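Local coordinates for clavulanic acid biosynthesis oligopeptide binding protein 2 (Streptomyces clavuligerus, PDB 2WOP) that binds a free arginine molecule and, as a family 5 extracellular solute-binding protein, probably takes part in peptide transport, at residues D184-Q189 and A455-E460; L449-G454 and G478-P483. One frame throughout, in Å; residues are numbered along the deposited sequence.

Contact 1 of 2, residues D184-Q189 and A455-E460; sequences DHLMAQ and ADFPTE. With ARG (arginine), chain B.
His185 lays one face of its imidazole against the methyl group of Thr459. This is a CH-pi contact: CG2 of Thr459 stands 3.5 Å from the centroid of the His185 ring, 24° off the normal and displaced toward the rim, with NE2 as its nearest ring atom. Pro458 CD approaches the same ring obliquely, 3.8 Å from His185 ND1, and His185 CB packs on Phe457 CB at 3.8 Å. Leu186 CD2 makes an off-centre CH-pi contact with the Phe457 ring, 4.2 Å from its centroid. Gln189 supplies the polar link: its extended chain carries NE2 to the carbonyl O of Asp456 at 3.0 Å, in a bent bond (136° at the hydrogen) whose donor stands above the carbonyl plane while the acceptor lies near the plane of the Gln189 amide. The same NE2 also comes 3.5 Å from Phe457 CD2. These residues join two lobes of a periplasmic-binding-protein fold, one containing the four-stranded antiparallel sheet and the other the sheet that holds strand 448-453, and the closure is consistent with an arginine-occupied cleft. Asp456 faces that cleft, where its OD1 accepts a hydrogen bond from the amino N of the bound arginine at 2.8 Å; Tyr139 and Tyr52 bind OD2 and so help set the carboxylate. Behind the first shell, His185 ND1 is hydrogen-bonded to the hydroxyl of Tyr70, which fixes the turn of the imidazole. Thr459 is the N-cap of helix 460-468. Its OG1, set between the backbone N and the carbonyl carbon (chi1 65°), bonds to Gly462 N and Asp182 OD2, leaving CG2 to meet the histidine. Leu186 is backed by Leu140 and Leu143 of helix 140-144, and Tyr139 meets the Phe457 ring edge-to-face.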
ATOM      1  N   ASP A 184      13.999  -7.949  -2.888  1.00  9.62           N
ATOM      2  CA  ASP A 184      14.461  -6.552  -2.956  1.00  9.66           C
ATOM      3  C   ASP A 184      13.379  -5.586  -2.451  1.00  9.60           C
ATOM      4  O   ASP A 184      13.701  -4.535  -1.868  1.00  9.85           O
ATOM      5  CB  ASP A 184      14.868  -6.127  -4.380  1.00  9.01           C
ATOM      6  CG  ASP A 184      16.291  -6.545  -4.763  1.00 11.72           C
ATOM      7  OD1 ASP A 184      17.146  -6.852  -3.886  1.00 10.94           O
ATOM      8  OD2 ASP A 184      16.549  -6.532  -5.989  1.00 11.67           O
ATOM      9  N   HIS A 185      12.115  -5.925  -2.698  1.00  9.72           N
ATOM     10  CA  HIS A 185      10.998  -5.084  -2.259  1.00 10.29           C
ATOM     11  C   HIS A 185      10.909  -5.053  -0.741  1.00  9.52           C
ATOM     12  O   HIS A 185      10.620  -4.010  -0.154  1.00  9.87           O
ATOM     13  CB  HIS A 185       9.672  -5.581  -2.842  1.00 10.21           C
ATOM     14  CG  HIS A 185       9.562  -5.411  -4.326  1.00 11.19           C
ATOM     15  ND1 HIS A 185       9.044  -4.272  -4.905  1.00 11.54           N
ATOM     16  CD2 HIS A 185       9.900  -6.238  -5.347  1.00 11.51           C
ATOM     17  CE1 HIS A 185       9.068  -4.403  -6.222  1.00 11.37           C
ATOM     18  NE2 HIS A 185       9.593  -5.582  -6.516  1.00 10.58           N
ATOM     19  N   LEU A 186      11.146  -6.196  -0.097  1.00  9.69           N
ATOM     20  CA  LEU A 186      11.153  -6.220   1.370  1.00  9.01           C
ATOM     21  C   LEU A 186      12.310  -5.417   1.937  1.00  9.44           C
ATOM     22  O   LEU A 186      12.180  -4.830   3.007  1.00  9.71           O
ATOM     23  CB  LEU A 186      11.132  -7.642   1.942  1.00  8.38           C
ATOM     24  CG  LEU A 186      10.011  -8.562   1.437  1.00  8.79           C
ATOM     25  CD1 LEU A 186      10.116  -9.879   2.162  1.00  9.82           C
ATOM     26  CD2 LEU A 186       8.591  -7.934   1.607  1.00 10.32           C
ATOM     27  N   MET A 187      13.421  -5.365   1.203  1.00 10.06           N
ATOM     28  CA  MET A 187      14.573  -4.585   1.628  1.00 10.85           C
ATOM     29  C   MET A 187      14.362  -3.080   1.441  1.00 11.57           C
ATOM     30  O   MET A 187      15.136  -2.287   1.965  1.00 12.42           O
ATOM     31  CB  MET A 187      15.870  -5.087   0.956  1.00 10.81           C
ATOM     32  CG  MET A 187      16.250  -6.514   1.393  1.00 11.58           C
ATOM     33  SD  MET A 187      16.580  -6.642   3.175  1.00 14.97           S
ATOM     34  CE  MET A 187      15.026  -7.252   3.780  1.00 12.11           C
ATOM     35  N   ALA A 188      13.294  -2.712   0.729  1.00 10.94           N
ATOM     36  CA  ALA A 188      12.960  -1.314   0.454  1.00 11.45           C
ATOM     37  C   ALA A 188      11.943  -0.749   1.457  1.00 12.35           C
ATOM     38  O   ALA A 188      11.679   0.461   1.466  1.00 13.65           O
ATOM     39  CB  ALA A 188      12.419  -1.173  -0.968  1.00 11.75           C
ATOM     40  N   GLN A 189      11.400  -1.615   2.305  1.00 12.23           N
ATOM     41  CA  GLN A 189      10.421  -1.191   3.325  1.00 11.81           C
ATOM     42  C   GLN A 189      11.173  -0.540   4.508  1.00 11.97           C
ATOM     43  O   GLN A 189      12.318  -0.912   4.807  1.00 11.15           O
ATOM     44  CB  GLN A 189       9.538  -2.382   3.761  1.00 11.92           C
ATOM     45  CG  GLN A 189       8.659  -2.944   2.599  1.00 11.63           C
ATOM     46  CD  GLN A 189       7.622  -3.974   3.020  1.00 14.20           C
ATOM     47  OE1 GLN A 189       7.787  -4.700   4.003  1.00 15.14           O
ATOM     48  NE2 GLN A 189       6.546  -4.059   2.245  1.00 16.97           N
ATOM     49  N   ALA A 455      -1.579  -2.982  -2.110  1.00 11.35           N
ATOM     50  CA  ALA A 455      -0.430  -3.855  -1.872  1.00 11.44           C
ATOM     51  C   ALA A 455       0.620  -3.140  -1.034  1.00 11.31           C
ATOM     52  O   ALA A 455       0.776  -1.926  -1.148  1.00 11.15           O
ATOM     53  CB  ALA A 455       0.180  -4.272  -3.189  1.00 11.48           C
ATOM     54  N   ASP A 456       1.337  -3.892  -0.203  1.00 11.51           N
ATOM     55  CA  ASP A 456       2.453  -3.324   0.583  1.00 12.94           C
ATOM     56  C   ASP A 456       3.749  -3.222  -0.218  1.00 13.02           C
ATOM     57  O   ASP A 456       4.744  -2.661   0.246  1.00 14.13           O
ATOM     58  CB  ASP A 456       2.686  -4.122   1.867  1.00 13.01           C
ATOM     59  CG  ASP A 456       1.480  -4.103   2.786  1.00 14.09           C
ATOM     60  OD1 ASP A 456       0.684  -3.129   2.727  1.00 15.09           O
ATOM     61  OD2 ASP A 456       1.326  -5.065   3.552  1.00 15.19           O
ATOM     62  N   PHE A 457       3.740  -3.800  -1.412  1.00 12.73           N
ATOM     63  CA  PHE A 457       4.812  -3.627  -2.395  1.00 12.56           C
ATOM     64  C   PHE A 457       4.219  -3.936  -3.773  1.00 12.37           C
ATOM     65  O   PHE A 457       3.313  -4.787  -3.880  1.00 12.46           O
ATOM     66  CB  PHE A 457       6.091  -4.461  -2.087  1.00 12.60           C
ATOM     67  CG  PHE A 457       5.836  -5.896  -1.669  1.00 13.05           C
ATOM     68  CD1 PHE A 457       6.036  -6.942  -2.573  1.00 12.35           C
ATOM     69  CD2 PHE A 457       5.463  -6.209  -0.362  1.00 13.18           C
ATOM     70  CE1 PHE A 457       5.834  -8.276  -2.192  1.00 11.43           C
ATOM     71  CE2 PHE A 457       5.258  -7.531   0.035  1.00 13.59           C
ATOM     72  CZ  PHE A 457       5.445  -8.579  -0.895  1.00 12.00           C
ATOM     73  N   PRO A 458       4.678  -3.215  -4.810  1.00 12.63           N
ATOM     74  CA  PRO A 458       3.998  -3.232  -6.100  1.00 12.71           C
ATOM     75  C   PRO A 458       4.358  -4.428  -6.980  1.00 12.16           C
ATOM     76  O   PRO A 458       4.964  -4.270  -8.057  1.00 12.37           O
ATOM     77  CB  PRO A 458       4.467  -1.922  -6.744  1.00 12.85           C
ATOM     78  CG  PRO A 458       5.882  -1.769  -6.234  1.00 12.56           C
ATOM     79  CD  PRO A 458       5.821  -2.272  -4.805  1.00 12.81           C
ATOM     80  N   THR A 459       3.975  -5.613  -6.520  1.00 11.45           N
ATOM     81  CA  THR A 459       4.146  -6.833  -7.306  1.00 11.03           C
ATOM     82  C   THR A 459       2.883  -7.659  -7.190  1.00 10.89           C
ATOM     83  O   THR A 459       2.031  -7.403  -6.321  1.00 11.29           O
ATOM     84  CB  THR A 459       5.309  -7.719  -6.799  1.00 11.44           C
ATOM     85  OG1 THR A 459       5.001  -8.196  -5.482  1.00 10.52           O
ATOM     86  CG2 THR A 459       6.642  -6.945  -6.776  1.00 12.25           C
ATOM     87  N   GLU A 460       2.766  -8.655  -8.064  1.00 10.34           N
ATOM     88  CA  GLU A 460       1.630  -9.587  -8.021  1.00 10.42           C
ATOM     89  C   GLU A 460       1.512 -10.310  -6.683  1.00 10.52           C
ATOM     90  O   GLU A 460       0.406 -10.461  -6.148  1.00  9.76           O
ATOM     91  CB  GLU A 460       1.717 -10.590  -9.167  1.00 10.81           C
ATOM     92  CG  GLU A 460       1.455  -9.961 -10.524  1.00 11.85           C
ATOM     93  CD  GLU A 460       2.693  -9.371 -11.186  1.00 15.51           C
ATOM     94  OE1 GLU A 460       3.712  -9.097 -10.510  1.00 14.02           O
ATOM     95  OE2 GLU A 460       2.635  -9.171 -12.419  1.00 16.99           O
TER
HETATM   96  N   ARG B 563      -2.124  -3.257   2.647  1.00 19.41           N
HETATM   97  CA  ARG B 563      -2.652  -2.425   3.759  1.00 20.52           C
HETATM   98  C   ARG B 563      -4.101  -2.021   3.503  1.00 20.23           C
HETATM   99  O   ARG B 563      -4.642  -2.122   2.388  1.00 19.05           O
HETATM  100  CB  ARG B 563      -1.790  -1.179   3.933  1.00 20.64           C
HETATM  101  CG  ARG B 563      -1.712  -0.334   2.657  1.00 20.94           C
HETATM  102  CD  ARG B 563      -1.173   1.046   2.951  1.00 21.49           C
HETATM  103  NE  ARG B 563       0.179   1.029   3.518  1.00 23.33           N
HETATM  104  CZ  ARG B 563       1.284   0.706   2.840  1.00 22.83           C
HETATM  105  NH1 ARG B 563       1.215   0.344   1.558  1.00 21.85           N
HETATM  106  NH2 ARG B 563       2.461   0.750   3.444  1.00 24.45           N
HETATM  107  OXT ARG B 563      -4.740  -1.544   4.432  1.00 20.95           O

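Contact 2 of 2, residues L449-G454 and G478-P483. With ARG (arginine), chain B.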
ATOM      1  N   LEU A 449     -18.761  -8.796   2.374  1.00  9.16           N
ATOM      2  CA  LEU A 449     -17.981  -7.767   3.080  1.00  9.94           C
ATOM      3  C   LEU A 449     -17.503  -6.750   2.065  1.00 10.45           C
ATOM      4  O   LEU A 449     -16.956  -7.119   1.016  1.00 10.90           O
ATOM      5  CB  LEU A 449     -16.768  -8.383   3.794  1.00 10.06           C
ATOM      6  CG  LEU A 449     -17.017  -9.295   5.013  1.00 10.02           C
ATOM      7  CD1 LEU A 449     -15.745 -10.044   5.399  1.00 10.61           C
ATOM      8  CD2 LEU A 449     -17.512  -8.453   6.199  1.00 11.26           C
ATOM      9  N   VAL A 450     -17.705  -5.468   2.380  1.00 10.56           N
ATOM     10  CA  VAL A 450     -17.207  -4.404   1.518  1.00 11.26           C
ATOM     11  C   VAL A 450     -15.852  -3.973   2.051  1.00 11.46           C
ATOM     12  O   VAL A 450     -15.701  -3.715   3.249  1.00 11.54           O
ATOM     13  CB  VAL A 450     -18.174  -3.203   1.486  1.00 11.56           C
ATOM     14  CG1 VAL A 450     -17.586  -2.042   0.649  1.00 12.31           C
ATOM     15  CG2 VAL A 450     -19.519  -3.622   0.919  1.00 12.16           C
ATOM     16  N   THR A 451     -14.851  -3.892   1.178  1.00 11.85           N
ATOM     17  CA  THR A 451     -13.561  -3.404   1.642  1.00 12.40           C
ATOM     18  C   THR A 451     -12.736  -2.829   0.499  1.00 12.33           C
ATOM     19  O   THR A 451     -13.166  -2.830  -0.669  1.00 11.44           O
ATOM     20  CB  THR A 451     -12.788  -4.499   2.447  1.00 12.40           C
ATOM     21  OG1 THR A 451     -11.720  -3.901   3.199  1.00 15.76           O
ATOM     22  CG2 THR A 451     -12.208  -5.561   1.496  1.00 13.74           C
ATOM     23  N   ASP A 452     -11.563  -2.318   0.840  1.00 12.64           N
ATOM     24  CA  ASP A 452     -10.585  -1.929  -0.168  1.00 13.09           C
ATOM     25  C   ASP A 452      -9.204  -2.390   0.275  1.00 12.90           C
ATOM     26  O   ASP A 452      -9.026  -2.765   1.427  1.00 14.06           O
ATOM     27  CB  ASP A 452     -10.646  -0.435  -0.488  1.00 14.05           C
ATOM     28  CG  ASP A 452     -10.385   0.456   0.713  1.00 16.68           C
ATOM     29  OD1 ASP A 452     -10.145  -0.034   1.837  1.00 19.00           O
ATOM     30  OD2 ASP A 452     -10.453   1.690   0.523  1.00 23.83           O
ATOM     31  N   TRP A 453      -8.252  -2.390  -0.646  1.00 11.61           N
ATOM     32  CA  TRP A 453      -6.939  -2.971  -0.393  1.00 11.49           C
ATOM     33  C   TRP A 453      -5.900  -2.331  -1.295  1.00 11.13           C
ATOM     34  O   TRP A 453      -6.172  -2.108  -2.464  1.00 10.90           O
ATOM     35  CB  TRP A 453      -7.002  -4.461  -0.719  1.00 11.49           C
ATOM     36  CG  TRP A 453      -5.689  -5.127  -0.918  1.00 11.51           C
ATOM     37  CD1 TRP A 453      -5.151  -5.528  -2.115  1.00 13.12           C
ATOM     38  CD2 TRP A 453      -4.761  -5.522   0.095  1.00 10.63           C
ATOM     39  NE1 TRP A 453      -3.930  -6.130  -1.907  1.00 12.85           N
ATOM     40  CE2 TRP A 453      -3.659  -6.133  -0.563  1.00 12.80           C
ATOM     41  CE3 TRP A 453      -4.725  -5.382   1.486  1.00 12.89           C
ATOM     42  CZ2 TRP A 453      -2.545  -6.622   0.134  1.00 12.58           C
ATOM     43  CZ3 TRP A 453      -3.629  -5.894   2.189  1.00 12.83           C
ATOM     44  CH2 TRP A 453      -2.550  -6.503   1.506  1.00 13.53           C
ATOM     45  N   GLY A 454      -4.711  -2.074  -0.744  1.00 10.97           N
ATOM     46  CA  GLY A 454      -3.551  -1.694  -1.545  1.00 11.65           C
ATOM     47  C   GLY A 454      -2.382  -2.574  -1.131  1.00 11.67           C
ATOM     48  O   GLY A 454      -2.227  -2.885   0.055  1.00 12.46           O
ATOM     49  N   GLY A 478      -6.517  -8.817  11.515  1.00 18.41           N
ATOM     50  CA  GLY A 478      -5.695  -8.245  10.449  1.00 17.32           C
ATOM     51  C   GLY A 478      -5.686  -9.145   9.225  1.00 16.81           C
ATOM     52  O   GLY A 478      -4.722  -9.154   8.448  1.00 16.77           O
ATOM     53  N   ASN A 479      -6.751  -9.925   9.082  1.00 15.36           N
ATOM     54  CA  ASN A 479      -6.888 -10.852   7.965  1.00 14.10           C
ATOM     55  C   ASN A 479      -7.301 -10.098   6.710  1.00 13.77           C
ATOM     56  O   ASN A 479      -8.194  -9.245   6.748  1.00 13.12           O
ATOM     57  CB  ASN A 479      -7.905 -11.951   8.311  1.00 13.66           C
ATOM     58  CG  ASN A 479      -8.143 -12.922   7.165  1.00 14.44           C
ATOM     59  OD1 ASN A 479      -9.301 -13.250   6.853  1.00 15.53           O
ATOM     60  ND2 ASN A 479      -7.059 -13.405   6.542  1.00 11.01           N
ATOM     61  N   TRP A 480      -6.634 -10.425   5.604  1.00 13.20           N
ATOM     62  CA  TRP A 480      -6.972  -9.868   4.304  1.00 13.20           C
ATOM     63  C   TRP A 480      -7.508 -10.893   3.320  1.00 12.52           C
ATOM     64  O   TRP A 480      -8.002 -10.524   2.248  1.00 12.41           O
ATOM     65  CB  TRP A 480      -5.771  -9.129   3.719  1.00 14.22           C
ATOM     66  CG  TRP A 480      -5.695  -7.780   4.300  1.00 16.20           C
ATOM     67  CD1 TRP A 480      -4.851  -7.342   5.277  1.00 17.10           C
ATOM     68  CD2 TRP A 480      -6.557  -6.696   3.987  1.00 15.63           C
ATOM     69  NE1 TRP A 480      -5.130  -6.025   5.583  1.00 17.43           N
ATOM     70  CE2 TRP A 480      -6.170  -5.606   4.793  1.00 16.46           C
ATOM     71  CE3 TRP A 480      -7.615  -6.530   3.078  1.00 15.76           C
ATOM     72  CZ2 TRP A 480      -6.802  -4.362   4.722  1.00 16.70           C
ATOM     73  CZ3 TRP A 480      -8.243  -5.302   3.016  1.00 16.16           C
ATOM     74  CH2 TRP A 480      -7.831  -4.234   3.831  1.00 17.37           C
ATOM     75  N   ASN A 481      -7.419 -12.167   3.679  1.00 11.04           N
ATOM     76  CA  ASN A 481      -8.007 -13.229   2.858  1.00 11.28           C
ATOM     77  C   ASN A 481      -9.410 -13.473   3.421  1.00 10.99           C
ATOM     78  O   ASN A 481      -9.660 -14.434   4.175  1.00 11.45           O
ATOM     79  CB  ASN A 481      -7.120 -14.489   2.887  1.00 10.30           C
ATOM     80  CG  ASN A 481      -7.670 -15.640   2.031  1.00 11.35           C
ATOM     81  OD1 ASN A 481      -8.843 -15.659   1.663  1.00 10.60           O
ATOM     82  ND2 ASN A 481      -6.807 -16.625   1.744  1.00 11.27           N
ATOM     83  N   LEU A 482     -10.325 -12.574   3.074  1.00 10.88           N
ATOM     84  CA  LEU A 482     -11.645 -12.582   3.714  1.00 10.94           C
ATOM     85  C   LEU A 482     -12.489 -13.841   3.439  1.00 10.65           C
ATOM     86  O   LEU A 482     -13.139 -14.356   4.357  1.00 10.62           O
ATOM     87  CB  LEU A 482     -12.431 -11.285   3.408  1.00 11.32           C
ATOM     88  CG  LEU A 482     -11.718  -9.966   3.762  1.00 12.26           C
ATOM     89  CD1 LEU A 482     -12.604  -8.767   3.410  1.00 13.97           C
ATOM     90  CD2 LEU A 482     -11.231  -9.882   5.204  1.00 13.95           C
ATOM     91  N   PRO A 483     -12.488 -14.339   2.192  1.00 10.38           N
ATOM     92  CA  PRO A 483     -13.168 -15.617   1.951  1.00 10.61           C
ATOM     93  C   PRO A 483     -12.471 -16.799   2.627  1.00 10.08           C
ATOM     94  O   PRO A 483     -13.015 -17.898   2.621  1.00 10.25           O
ATOM     95  CB  PRO A 483     -13.096 -15.778   0.422  1.00 10.33           C
ATOM     96  CG  PRO A 483     -12.870 -14.340  -0.111  1.00 10.11           C
ATOM     97  CD  PRO A 483     -11.950 -13.761   0.937  1.00 10.30           C
TER
HETATM   98  N   ARG B 563      -2.124  -3.257   2.647  1.00 19.41           N
HETATM   99  CA  ARG B 563      -2.652  -2.425   3.759  1.00 20.52           C
HETATM  100  C   ARG B 563      -4.101  -2.021   3.503  1.00 20.23           C
HETATM  101  O   ARG B 563      -4.642  -2.122   2.388  1.00 19.05           O
HETATM  102  CB  ARG B 563      -1.790  -1.179   3.933  1.00 20.64           C
HETATM  103  CG  ARG B 563      -1.712  -0.334   2.657  1.00 20.94           C
HETATM  104  CD  ARG B 563      -1.173   1.046   2.951  1.00 21.49           C
HETATM  105  NE  ARG B 563       0.179   1.029   3.518  1.00 23.33           N
HETATM  106  CZ  ARG B 563       1.284   0.706   2.840  1.00 22.83           C
HETATM  107  NH1 ARG B 563       1.215   0.344   1.558  1.00 21.85           N
HETATM  108  NH2 ARG B 563       2.461   0.750   3.444  1.00 24.45           N
HETATM  109  OXT ARG B 563      -4.740  -1.544   4.432  1.00 20.95           O
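Trp480 offers a face of its indole to the edge of Trp453. CE3 of Trp453 sits over the middle of the Trp480 ring system, 3.4 Å from Trp480 CD2, and the pair is edge-to-face, though tilted, with planes at 52°. The far rim of Trp480 reaches the strand itself, with CH2 3.1 Å from Asp452 O, which lies near the indole plane. Strand 448-453 runs between strands 303-309 and 391-397 in the mixed sheet of its lobe, and the 478-483 loop packs across it. Leu482 continues the packing: its CD1 meets Thr451 CG2 tip to tip at 3.8 Å and lies against Leu449 CD1, whose side chain slants across it. With an alanine in place of Trp480, the edge of Trp453 would probably lose its aromatic backing and a gap would be likely to open beside the Asp452 carbonyl. Trp453 has CG anti to its own amide N (chi1 162°), which carries the indole alongside the bound arginine; its NE1 is hydrogen-bonded to Phe463 O. Next to it, Gly454 grips the ligand twice, its N donating to the arginine O (3.1 Å, nearly straight) and its O accepting from the arginine N (2.6 Å).

In the fold
The two contacts meet in the chain where strand 448-453 runs on into the 455-460 loop, and both reach the same arginine, although their centres lie about 19 Å apart. Contact 2 is buried and belongs to a single lobe, fastening a loop over its sheet with indoles and aliphatic side chains and no hydrogen bond across it. Contact 1 is partly buried and spans the two lobes, and mixes small apolar touches with a side-chain-to-backbone hydrogen bond and leans on tyrosine hydroxyls around it. Their shares of the ligand differ too: contact 2 gives backbone groups and aromatic walls, contact 1 a carboxylate for the amino group.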